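Local coordinates for protein chitinase (Thermococcus chitonophagus, PDB 5XSW) that probably cleaves internal links of chitin chains as a polysaccharide-binding endochitinase, this chain being the C-terminal part of a longer protein, at residues A[125-129]-A[130-134]; A[286-289]-A[290-293]; A[352-355]-A[356-359]; A[470-474]-A[475-479]. One frame throughout, in Å; residues are numbered along the deposited sequence.

Contact 1 of 4, residues A[125-129]-A[130-134]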
loop_
_atom_site.group_PDB
_atom_site.type_symbol
_atom_site.label_atom_id
_atom_site.label_comp_id
_atom_site.label_asym_id
_atom_site.label_seq_id
_atom_site.Cartn_x
_atom_site.Cartn_y
_atom_site.Cartn_z
ATOM N N GLY A 125 -30.432 -7.685 -27.135
ATOM C CA GLY A 125 -30.741 -8.186 -28.468
ATOM C C GLY A 125 -31.336 -7.129 -29.369
ATOM O O GLY A 125 -30.713 -6.138 -29.717
ATOM N N ASN A 126 -32.585 -7.310 -29.754
ATOM C CA ASN A 126 -33.087 -6.480 -30.828
ATOM C C ASN A 126 -33.849 -5.273 -30.323
ATOM O O ASN A 126 -34.943 -4.989 -30.792
ATOM C CB ASN A 126 -33.935 -7.322 -31.796
ATOM C CG ASN A 126 -33.070 -8.265 -32.656
ATOM O OD1 ASN A 126 -31.911 -7.946 -33.006
ATOM N ND2 ASN A 126 -33.621 -9.433 -32.987
ATOM N N PHE A 127 -33.242 -4.527 -29.400
ATOM C CA PHE A 127 -33.798 -3.245 -29.017
ATOM C C PHE A 127 -33.722 -2.230 -30.144
ATOM O O PHE A 127 -32.956 -2.377 -31.100
ATOM C CB PHE A 127 -33.070 -2.671 -27.779
ATOM C CG PHE A 127 -31.556 -2.583 -27.950
ATOM C CD1 PHE A 127 -30.962 -1.459 -28.494
ATOM C CD2 PHE A 127 -30.740 -3.654 -27.558
ATOM C CE1 PHE A 127 -29.555 -1.378 -28.631
ATOM C CE2 PHE A 127 -29.341 -3.580 -27.706
ATOM C CZ PHE A 127 -28.766 -2.449 -28.243
ATOM N N THR A 128 -34.492 -1.162 -30.008
ATOM C CA THR A 128 -34.561 -0.115 -31.027
ATOM C C THR A 128 -34.103 1.226 -30.494
ATOM O O THR A 128 -33.829 1.347 -29.304
ATOM C CB THR A 128 -36.033 0.054 -31.536
ATOM O OG1 THR A 128 -36.789 0.694 -30.511
ATOM C CG2 THR A 128 -36.664 -1.308 -31.806
ATOM N N LEU A 129 -34.094 2.254 -31.337
ATOM C CA LEU A 129 -33.589 3.567 -30.929
ATOM C C LEU A 129 -34.369 4.146 -29.751
ATOM O O LEU A 129 -33.795 4.809 -28.855
ATOM C CB LEU A 129 -33.619 4.543 -32.109
ATOM C CG LEU A 129 -33.065 5.949 -31.931
ATOM C CD1 LEU A 129 -31.571 5.828 -31.527
ATOM C CD2 LEU A 129 -33.190 6.788 -33.195
ATOM N N SER A 130 -35.680 3.899 -29.752
ATOM C CA SER A 130 -36.560 4.356 -28.674
ATOM C C SER A 130 -36.292 3.622 -27.384
ATOM O O SER A 130 -36.629 4.113 -26.337
ATOM C CB SER A 130 -38.054 4.151 -29.039
ATOM O OG SER A 130 -38.339 4.872 -30.210
ATOM N N ASP A 131 -35.739 2.421 -27.468
ATOM C CA ASP A 131 -35.363 1.700 -26.289
ATOM C C ASP A 131 -34.083 2.338 -25.652
ATOM O O ASP A 131 -33.719 1.991 -24.533
ATOM C CB ASP A 131 -35.101 0.227 -26.592
ATOM C CG ASP A 131 -36.380 -0.527 -26.948
ATOM O OD1 ASP A 131 -37.428 -0.108 -26.448
ATOM O OD2 ASP A 131 -36.312 -1.525 -27.701
ATOM N N LEU A 132 -33.439 3.242 -26.374
ATOM C CA LEU A 132 -32.213 3.876 -25.887
ATOM C C LEU A 132 -32.471 5.278 -25.443
ATOM O O LEU A 132 -31.886 5.714 -24.485
ATOM C CB LEU A 132 -31.100 3.894 -26.978
ATOM C CG LEU A 132 -30.583 2.543 -27.428
ATOM C CD1 LEU A 132 -29.650 2.678 -28.666
ATOM C CD2 LEU A 132 -29.839 1.777 -26.310
ATOM N N ILE A 133 -33.286 6.022 -26.182
ATOM C CA ILE A 133 -33.466 7.446 -25.927
ATOM C C ILE A 133 -34.900 7.732 -25.488
ATOM O O ILE A 133 -35.833 7.644 -26.278
ATOM C CB ILE A 133 -33.124 8.288 -27.147
ATOM C CG1 ILE A 133 -31.669 8.001 -27.614
ATOM C CG2 ILE A 133 -33.386 9.769 -26.864
ATOM C CD1 ILE A 133 -31.152 8.979 -28.680
ATOM N N ALA A 134 -35.070 8.063 -24.219
ATOM C CA ALA A 134 -36.403 8.289 -23.662
ATOM C C ALA A 134 -36.986 9.565 -24.229
ATOM O O ALA A 134 -38.157 9.640 -24.573
ATOM C CB ALA A 134 -36.340 8.373 -22.123
HETATM O O HOH W 1 -37.588 3.215 -32.667
#
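Asp131 reaches back across Thr128, and the two side chains cross obliquely at the mouth of a type I beta turn, Thr128 to Asp131. The Asp131 CG sits beside its own backbone N and anti to the carbonyl carbon (chi1 -69°). This brings OD2 to within 3.0 Å of Thr128 N in a fairly straight hydrogen bond, so the carboxylate closes back on the N-H of the first turn residue. The N-H comes from above the carboxylate plane, not within it. OD2 also lies 3.3 Å from CA of Phe127, just ahead of the turn. Asp131 N in turn donates to Thr128 O at 2.9 Å, and Thr128 is held from both its amide and its carbonyl. The other carboxylate oxygen, OD1, is bonded to the Ser121 hydroxyl, so the group is fixed at both ends and is unlikely to rotate freely. Leu129 O accepts from two amides, each at 3.0 Å: Ile133 N in the carbonyl plane, Leu132 N from above it. Phe127 meets the fork of Leu132, with CE1 3.9 Å from CD2. Leu129 and Ile133 approach more loosely, CD1 to CD1 at 4.3 Å. On the polar flank a water bonds to Ser130 OG and weakly to Thr128 OG1. This segment lies between strand 98-104 and helix 136-139. Trp122, earlier in the same loop, packs against Phe127, Asp131 and Leu132. Helix 421-439 lies against Phe127 and Ile133: Phe127 touches Asp430 and Ala434, Ile133 touches Leu438, and Arg433 bonds to Phe127 O.

Contact 2 of 4, residues A[286-289]-A[290-293]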
loop_
_atom_site.group_PDB
_atom_site.type_symbol
_atom_site.label_atom_id
_atom_site.label_comp_id
_atom_site.label_asym_id
_atom_site.label_seq_id
_atom_site.Cartn_x
_atom_site.Cartn_y
_atom_site.Cartn_z
ATOM N N ASP A 286 -1.616 4.665 -25.142
ATOM C CA ASP A 286 -1.123 4.030 -23.918
ATOM C C ASP A 286 -2.367 3.625 -23.076
ATOM O O ASP A 286 -3.232 4.469 -22.837
ATOM C CB ASP A 286 -0.215 5.016 -23.161
ATOM C CG ASP A 286 0.486 4.394 -21.993
ATOM O OD1 ASP A 286 -0.122 3.628 -21.205
ATOM O OD2 ASP A 286 1.705 4.627 -21.893
ATOM N N THR A 287 -2.463 2.366 -22.660
ATOM C CA THR A 287 -3.691 1.896 -22.019
ATOM C C THR A 287 -3.896 2.560 -20.667
ATOM O O THR A 287 -5.027 2.581 -20.142
ATOM C CB THR A 287 -3.706 0.346 -21.828
ATOM O OG1 THR A 287 -2.585 -0.087 -21.020
ATOM C CG2 THR A 287 -3.736 -0.367 -23.260
ATOM N N ALA A 288 -2.825 3.110 -20.083
ATOM C CA ALA A 288 -2.968 3.802 -18.774
ATOM C C ALA A 288 -3.830 5.082 -18.915
ATOM O O ALA A 288 -4.296 5.625 -17.929
ATOM C CB ALA A 288 -1.545 4.126 -18.190
ATOM N N TRP A 289 -4.035 5.589 -20.131
ATOM C CA TRP A 289 -4.961 6.723 -20.282
ATOM C C TRP A 289 -6.388 6.285 -19.859
ATOM O O TRP A 289 -7.183 7.071 -19.387
ATOM C CB TRP A 289 -4.992 7.223 -21.718
ATOM C CG TRP A 289 -3.749 8.095 -22.062
ATOM C CD1 TRP A 289 -2.772 7.813 -23.012
ATOM C CD2 TRP A 289 -3.407 9.322 -21.472
ATOM N NE1 TRP A 289 -1.831 8.831 -23.005
ATOM C CE2 TRP A 289 -2.225 9.787 -22.101
ATOM C CE3 TRP A 289 -4.004 10.122 -20.462
ATOM C CZ2 TRP A 289 -1.615 10.994 -21.751
ATOM C CZ3 TRP A 289 -3.398 11.351 -20.128
ATOM C CH2 TRP A 289 -2.213 11.772 -20.774
ATOM N N ILE A 290 -6.692 5.020 -20.039
ATOM C CA ILE A 290 -7.994 4.510 -19.652
ATOM C C ILE A 290 -7.979 4.010 -18.211
ATOM O O ILE A 290 -8.874 4.331 -17.420
ATOM C CB ILE A 290 -8.414 3.354 -20.591
ATOM C CG1 ILE A 290 -8.667 3.890 -21.996
ATOM C CG2 ILE A 290 -9.615 2.596 -20.019
ATOM C CD1 ILE A 290 -8.813 2.716 -23.118
ATOM N N THR A 291 -6.985 3.196 -17.851
ATOM C CA THR A 291 -7.004 2.614 -16.518
ATOM C C THR A 291 -6.745 3.638 -15.403
ATOM O O THR A 291 -7.298 3.473 -14.311
ATOM C CB THR A 291 -5.980 1.447 -16.347
ATOM O OG1 THR A 291 -4.658 1.864 -16.734
ATOM C CG2 THR A 291 -6.408 0.244 -17.214
ATOM N N SER A 292 -5.960 4.683 -15.658
ATOM C CA SER A 292 -5.522 5.504 -14.526
ATOM C C SER A 292 -6.681 6.348 -13.895
ATOM O O SER A 292 -6.740 6.451 -12.686
ATOM C CB SER A 292 -4.337 6.423 -14.882
ATOM O OG SER A 292 -4.569 7.430 -15.856
ATOM N N PRO A 293 -7.589 6.929 -14.700
ATOM C CA PRO A 293 -8.702 7.604 -13.997
ATOM C C PRO A 293 -9.626 6.636 -13.241
ATOM O O PRO A 293 -10.154 6.997 -12.185
ATOM C CB PRO A 293 -9.447 8.356 -15.148
ATOM C CG PRO A 293 -9.050 7.552 -16.416
ATOM C CD PRO A 293 -7.584 7.235 -16.140
HETATM O O HOH W 2 -3.112 0.160 -18.260
#
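Ser292 grips Ala288 twice at the start of helix 288-311. Its OG donates to Ala288 O at 2.8 Å, and its backbone N donates to the same oxygen at 3.0 Å. The hydroxyl gets there because OG lies between the backbone N and the carbonyl carbon (chi1 64°), turned back toward the helix start. It arrives tilted 20° from the carbonyl plane. One residue earlier Thr287 O is also shared, by Ile290 N and Thr291 N. The two threonines flank a water: it lies 2.8 Å from Thr287 OG1 and donates to Thr291 OG1. The Thr291 hydroxyl in addition bonds to Tyr277 O. The Pro293 ring abuts the Trp289 carbonyl, with Pro293 CD 3.3 Å from Trp289 O.

The cap just before it probably helps to place this first shell. Asp286 OD1 accepts from Ala288 N at 3.0 Å, on the anti side of the carboxylate, while OD2 is weakly tied to Ser281. The indole of Trp289 is steadied by weak bonds from NE1 to Ser281 O and Asp283 O. Farther out, Ile290 packs on Tyr404 and Phe405 of helix 399-412, and Pro293 on Phe188 and Leu192 of helix 186-199.

Chemically, Pro293 has no N-H to offer Trp289 O. That buried oxygen has no partner in the model, and the helix kinks at that point. The Ser292 hydroxyl doubles the bond to Ala288 O but does not serve Trp289 O.

Contact 3 of 4, residues A[352-355]-A[356-359]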
loop_
_atom_site.group_PDB
_atom_site.type_symbol
_atom_site.label_atom_id
_atom_site.label_comp_id
_atom_site.label_asym_id
_atom_site.label_seq_id
_atom_site.Cartn_x
_atom_site.Cartn_y
_atom_site.Cartn_z
ATOM N N ASN A 352 -14.265 16.113 17.402
ATOM C CA ASN A 352 -14.387 17.477 16.894
ATOM C C ASN A 352 -15.637 17.702 16.034
ATOM O O ASN A 352 -15.721 18.646 15.264
ATOM C CB ASN A 352 -13.106 17.889 16.130
ATOM C CG ASN A 352 -11.904 17.915 17.044
ATOM O OD1 ASN A 352 -11.981 18.476 18.125
ATOM N ND2 ASN A 352 -10.819 17.245 16.662
ATOM N N TRP A 353 -16.624 16.855 16.236
ATOM C CA TRP A 353 -17.879 16.948 15.509
ATOM C C TRP A 353 -18.512 18.341 15.424
ATOM O O TRP A 353 -18.830 18.829 14.321
ATOM C CB TRP A 353 -18.851 15.971 16.136
ATOM C CG TRP A 353 -20.229 15.947 15.573
ATOM C CD1 TRP A 353 -21.352 16.566 16.090
ATOM C CD2 TRP A 353 -20.657 15.227 14.427
ATOM N NE1 TRP A 353 -22.437 16.278 15.311
ATOM C CE2 TRP A 353 -22.050 15.453 14.286
ATOM C CE3 TRP A 353 -19.998 14.433 13.476
ATOM C CZ2 TRP A 353 -22.796 14.900 13.245
ATOM C CZ3 TRP A 353 -20.748 13.876 12.442
ATOM C CH2 TRP A 353 -22.129 14.110 12.329
ATOM N N GLU A 354 -18.664 19.015 16.561
ATOM C CA GLU A 354 -19.385 20.278 16.542
ATOM C C GLU A 354 -18.627 21.332 15.826
ATOM O O GLU A 354 -19.205 22.113 15.057
ATOM C CB GLU A 354 -19.710 20.774 17.986
ATOM C CG GLU A 354 -20.764 19.919 18.661
ATOM C CD GLU A 354 -22.145 20.010 17.965
ATOM O OE1 GLU A 354 -22.435 21.042 17.315
ATOM O OE2 GLU A 354 -22.928 19.038 18.049
ATOM N N LYS A 355 -17.324 21.401 16.100
ATOM C CA LYS A 355 -16.479 22.311 15.362
ATOM C C LYS A 355 -16.551 22.038 13.849
ATOM O O LYS A 355 -16.494 22.970 13.065
ATOM C CB LYS A 355 -15.014 22.171 15.837
ATOM C CG LYS A 355 -13.999 23.129 15.208
ATOM C CD LYS A 355 -12.574 22.905 15.833
ATOM C CE LYS A 355 -11.539 24.021 15.463
ATOM N NZ LYS A 355 -11.203 24.966 16.625
ATOM N N ALA A 356 -16.582 20.760 13.468
ATOM C CA ALA A 356 -16.602 20.401 12.026
ATOM C C ALA A 356 -17.915 20.823 11.371
ATOM O O ALA A 356 -17.920 21.498 10.317
ATOM C CB ALA A 356 -16.430 18.934 11.850
ATOM N N ILE A 357 -19.044 20.444 11.979
ATOM C CA ILE A 357 -20.299 20.796 11.293
ATOM C C ILE A 357 -20.590 22.305 11.321
ATOM O O ILE A 357 -21.347 22.799 10.471
ATOM C CB ILE A 357 -21.522 20.066 11.826
ATOM C CG1 ILE A 357 -21.831 20.476 13.241
ATOM C CG2 ILE A 357 -21.412 18.533 11.668
ATOM C CD1 ILE A 357 -23.137 19.842 13.719
ATOM N N ASN A 358 -19.943 23.052 12.217
ATOM C CA ASN A 358 -20.184 24.498 12.277
ATOM C C ASN A 358 -19.216 25.330 11.498
ATOM O O ASN A 358 -19.347 26.555 11.437
ATOM C CB ASN A 358 -20.187 24.984 13.741
ATOM C CG ASN A 358 -21.476 24.592 14.471
ATOM O OD1 ASN A 358 -22.568 24.917 14.023
ATOM N ND2 ASN A 358 -21.348 23.846 15.552
ATOM N N ALA A 359 -18.230 24.692 10.889
ATOM C CA ALA A 359 -17.244 25.459 10.163
ATOM C C ALA A 359 -17.795 25.935 8.826
ATOM O O ALA A 359 -18.348 25.141 8.066
ATOM C CB ALA A 359 -15.927 24.601 9.953
#
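Helix 353-357 is barely more than one turn long, and the flank toward helix 313-321 carries a Trp353-Ile357 pair four residues apart. The methyl CG2 of Ile357 stands over one face of the Trp353 indole, 4.2 Å from the centroid of the six-membered ring and only 15° off its normal. This is a CH-pi contact. The other branch runs differently: CG1 lies between the backbone N and the carbonyl carbon (chi1 66°), and it carries CD1 to 4.0 Å from Trp353 NE1 and 3.9 Å from Glu354 OE1. CD1 thus touches both the indole and the glutamate, which runs alongside Ile357. Glu354 OE2 meets the indole at its edge, in plane. With only an alanine here in place of Ile357, that indole face would probably lose its methyl cover and the glutamate gain freedom to swing.

The backbone bonds are those of an ordinary helical turn, Ala356 N to Asn352 O at 2.9 Å and Ile357 N to Trp353 O at 2.9 Å. Near the C-terminal end, Glu354 O takes two donors. Asn358 N donates to it at 3.1 Å, and Asn358 ND2 adds a weak bond at 2.8 Å. Outside, Trp353 packs on helix 313-321 and takes a cation-pi contact from Lys314, while Ala356 is buried against Phe318, Leu362 and Phe366.

Two features stand out in the chemistry. The indole pairs with a methyl and with a lysine, and the asparagine amide helps to satisfy a carbonyl at the helix end. The Asn358 OD1 is left for Lys323, in a weak bond.

Contact 4 of 4, residues A[470-474]-A[475-479]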
loop_
_atom_site.group_PDB
_atom_site.type_symbol
_atom_site.label_atom_id
_atom_site.label_comp_id
_atom_site.label_asym_id
_atom_site.label_seq_id
_atom_site.Cartn_x
_atom_site.Cartn_y
_atom_site.Cartn_z
ATOM N N PRO A 470 -18.819 -3.405 -5.928
ATOM C CA PRO A 470 -18.615 -4.502 -4.981
ATOM C C PRO A 470 -18.184 -3.949 -3.629
ATOM O O PRO A 470 -17.704 -2.807 -3.587
ATOM C CB PRO A 470 -17.492 -5.343 -5.650
ATOM C CG PRO A 470 -16.654 -4.290 -6.349
ATOM C CD PRO A 470 -17.655 -3.217 -6.834
ATOM N N ARG A 471 -18.343 -4.713 -2.552
ATOM C CA ARG A 471 -17.779 -4.312 -1.257
ATOM C C ARG A 471 -16.242 -4.450 -1.252
ATOM O O ARG A 471 -15.719 -5.427 -1.801
ATOM C CB ARG A 471 -18.325 -5.176 -0.114
ATOM C CG ARG A 471 -19.880 -5.208 -0.032
ATOM C CD ARG A 471 -20.340 -6.061 1.197
ATOM N NE ARG A 471 -20.203 -7.424 0.765
ATOM C CZ ARG A 471 -21.122 -8.074 0.076
ATOM N NH1 ARG A 471 -22.303 -7.522 -0.148
ATOM N NH2 ARG A 471 -20.865 -9.289 -0.355
ATOM N N PRO A 472 -15.548 -3.488 -0.632
ATOM C CA PRO A 472 -14.152 -3.715 -0.242
ATOM C C PRO A 472 -14.140 -4.886 0.721
ATOM O O PRO A 472 -15.073 -5.033 1.537
ATOM C CB PRO A 472 -13.740 -2.409 0.469
ATOM C CG PRO A 472 -15.119 -1.803 0.954
ATOM C CD PRO A 472 -16.093 -2.220 -0.105
ATOM N N THR A 473 -13.113 -5.727 0.648
ATOM C CA THR A 473 -13.137 -6.941 1.456
ATOM C C THR A 473 -11.732 -7.542 1.609
ATOM O O THR A 473 -10.769 -6.964 1.085
ATOM C CB THR A 473 -14.129 -7.983 0.818
ATOM O OG1 THR A 473 -14.337 -9.079 1.717
ATOM C CG2 THR A 473 -13.621 -8.488 -0.531
ATOM N N GLY A 474 -11.618 -8.662 2.344
ATOM C CA GLY A 474 -10.347 -9.360 2.538
ATOM C C GLY A 474 -9.672 -9.020 3.851
ATOM O O GLY A 474 -10.147 -8.166 4.613
ATOM N N ASP A 475 -8.524 -9.641 4.109
ATOM C CA ASP A 475 -7.907 -9.537 5.440
ATOM C C ASP A 475 -7.448 -8.147 5.793
ATOM O O ASP A 475 -7.677 -7.677 6.910
ATOM C CB ASP A 475 -6.683 -10.479 5.565
ATOM C CG ASP A 475 -7.069 -11.929 5.625
ATOM O OD1 ASP A 475 -7.761 -12.422 4.737
ATOM O OD2 ASP A 475 -6.688 -12.595 6.583
ATOM N N ASP A 476 -6.738 -7.490 4.864
ATOM C CA ASP A 476 -6.239 -6.141 5.142
ATOM C C ASP A 476 -7.438 -5.174 5.443
ATOM O O ASP A 476 -7.358 -4.378 6.314
ATOM C CB ASP A 476 -5.447 -5.571 3.938
ATOM C CG ASP A 476 -4.094 -6.344 3.682
ATOM O OD1 ASP A 476 -3.586 -6.862 4.672
ATOM O OD2 ASP A 476 -3.618 -6.429 2.519
ATOM N N TRP A 477 -8.468 -5.223 4.625
ATOM C CA TRP A 477 -9.649 -4.347 4.861
ATOM C C TRP A 477 -10.220 -4.571 6.269
ATOM O O TRP A 477 -10.519 -3.646 7.048
ATOM C CB TRP A 477 -10.714 -4.628 3.808
ATOM C CG TRP A 477 -11.970 -3.804 4.025
ATOM C CD1 TRP A 477 -13.185 -4.232 4.577
ATOM C CD2 TRP A 477 -12.104 -2.393 3.788
ATOM N NE1 TRP A 477 -14.068 -3.138 4.631
ATOM C CE2 TRP A 477 -13.424 -2.015 4.161
ATOM C CE3 TRP A 477 -11.246 -1.408 3.269
ATOM C CZ2 TRP A 477 -13.890 -0.699 3.998
ATOM C CZ3 TRP A 477 -11.733 -0.089 3.099
ATOM C CH2 TRP A 477 -13.043 0.233 3.460
ATOM N N TYR A 478 -10.317 -5.825 6.607
ATOM C CA TYR A 478 -10.888 -6.206 7.895
ATOM C C TYR A 478 -10.206 -5.540 9.053
ATOM O O TYR A 478 -10.861 -4.875 9.866
ATOM C CB TYR A 478 -10.820 -7.729 8.053
ATOM C CG TYR A 478 -11.613 -8.229 9.289
ATOM C CD1 TYR A 478 -13.026 -8.283 9.280
ATOM C CD2 TYR A 478 -10.953 -8.622 10.427
ATOM C CE1 TYR A 478 -13.741 -8.710 10.429
ATOM C CE2 TYR A 478 -11.660 -9.091 11.580
ATOM C CZ TYR A 478 -13.038 -9.128 11.561
ATOM O OH TYR A 478 -13.694 -9.571 12.700
ATOM N N TYR A 479 -8.885 -5.710 9.173
ATOM C CA TYR A 479 -8.215 -5.109 10.325
ATOM C C TYR A 479 -8.167 -3.610 10.225
ATOM O O TYR A 479 -8.282 -2.899 11.216
ATOM C CB TYR A 479 -6.778 -5.665 10.483
ATOM C CG TYR A 479 -6.779 -7.155 10.584
ATOM C CD1 TYR A 479 -7.290 -7.812 11.715
ATOM C CD2 TYR A 479 -6.322 -7.913 9.536
ATOM C CE1 TYR A 479 -7.321 -9.228 11.764
ATOM C CE2 TYR A 479 -6.351 -9.275 9.572
ATOM C CZ TYR A 479 -6.839 -9.929 10.701
ATOM O OH TYR A 479 -6.825 -11.328 10.672
HETATM O O HOH W 3 -8.230 -6.668 2.030
#
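Pro472 lays its ring over one face of the Trp477 indole. CB is 3.6 Å from the centroid of the six-membered ring and 9° off its normal, so CB stands almost directly above the ring centre. Pro472 CG sits next to it, 3.5 Å from Trp477 CZ2. Trp477 has CG anti to its own backbone N (chi1 178°), which swings the indole back along the incoming chain under the proline. The indole is also held by NE1, which donates to Leu105 O. Helix 288-311 packs on the tryptophan through Leu306 and Ala309, and Tyr263 meets it edge-to-face. A serine in place of Trp477 would probably leave the proline without its flat partner, open a gap against helix 288-311 and deprive Leu105 O of its donor.

The backbone is drawn in as well. A water donates to Thr473 O at 2.7 Å and accepts from Trp477 N at 3.0 Å, so it bridges the loop to the first turn. Gly474 O accepts from Tyr478 N at 3.1 Å. The backbone angles of Gly474 would jam a side chain against the preceding carbonyl. Asp475 and Asp476 follow, and their negative charges would probably suit the N-terminal end of the helix. Asp475 bonds to His77, while Asp476 forms a salt bridge to Lys261 of the second subunit.

The whole is a helix N-terminus, that of 475-482, with glycine at the N-cap, and a proline-tryptophan CH-pi contact packed against its first turn, joining the beta strands 32-41 and 75-77 to helix 288-311.

How the contacts relate
Following the chain, the four contacts come in series, and none nests within or crosses another. Each is local, so none closes a long loop. Contact 1 shapes the turn after the N-terminal beta strands and sets it against helix 421-439. Contact 2 starts helix 288-311 between helices 186-199 and 399-412. The later part of that helix packs on contact 4, so one helix links contacts 2 and 4, whose centres are 25 Å apart. Contact 3, the short helix 353-357, sits on helix 313-321 on the opposite side of the chain's centre from contact 1, centres 49 Å apart. Contact 4 brings the chain back to strands 32-41 and 75-77 and to the second subunit.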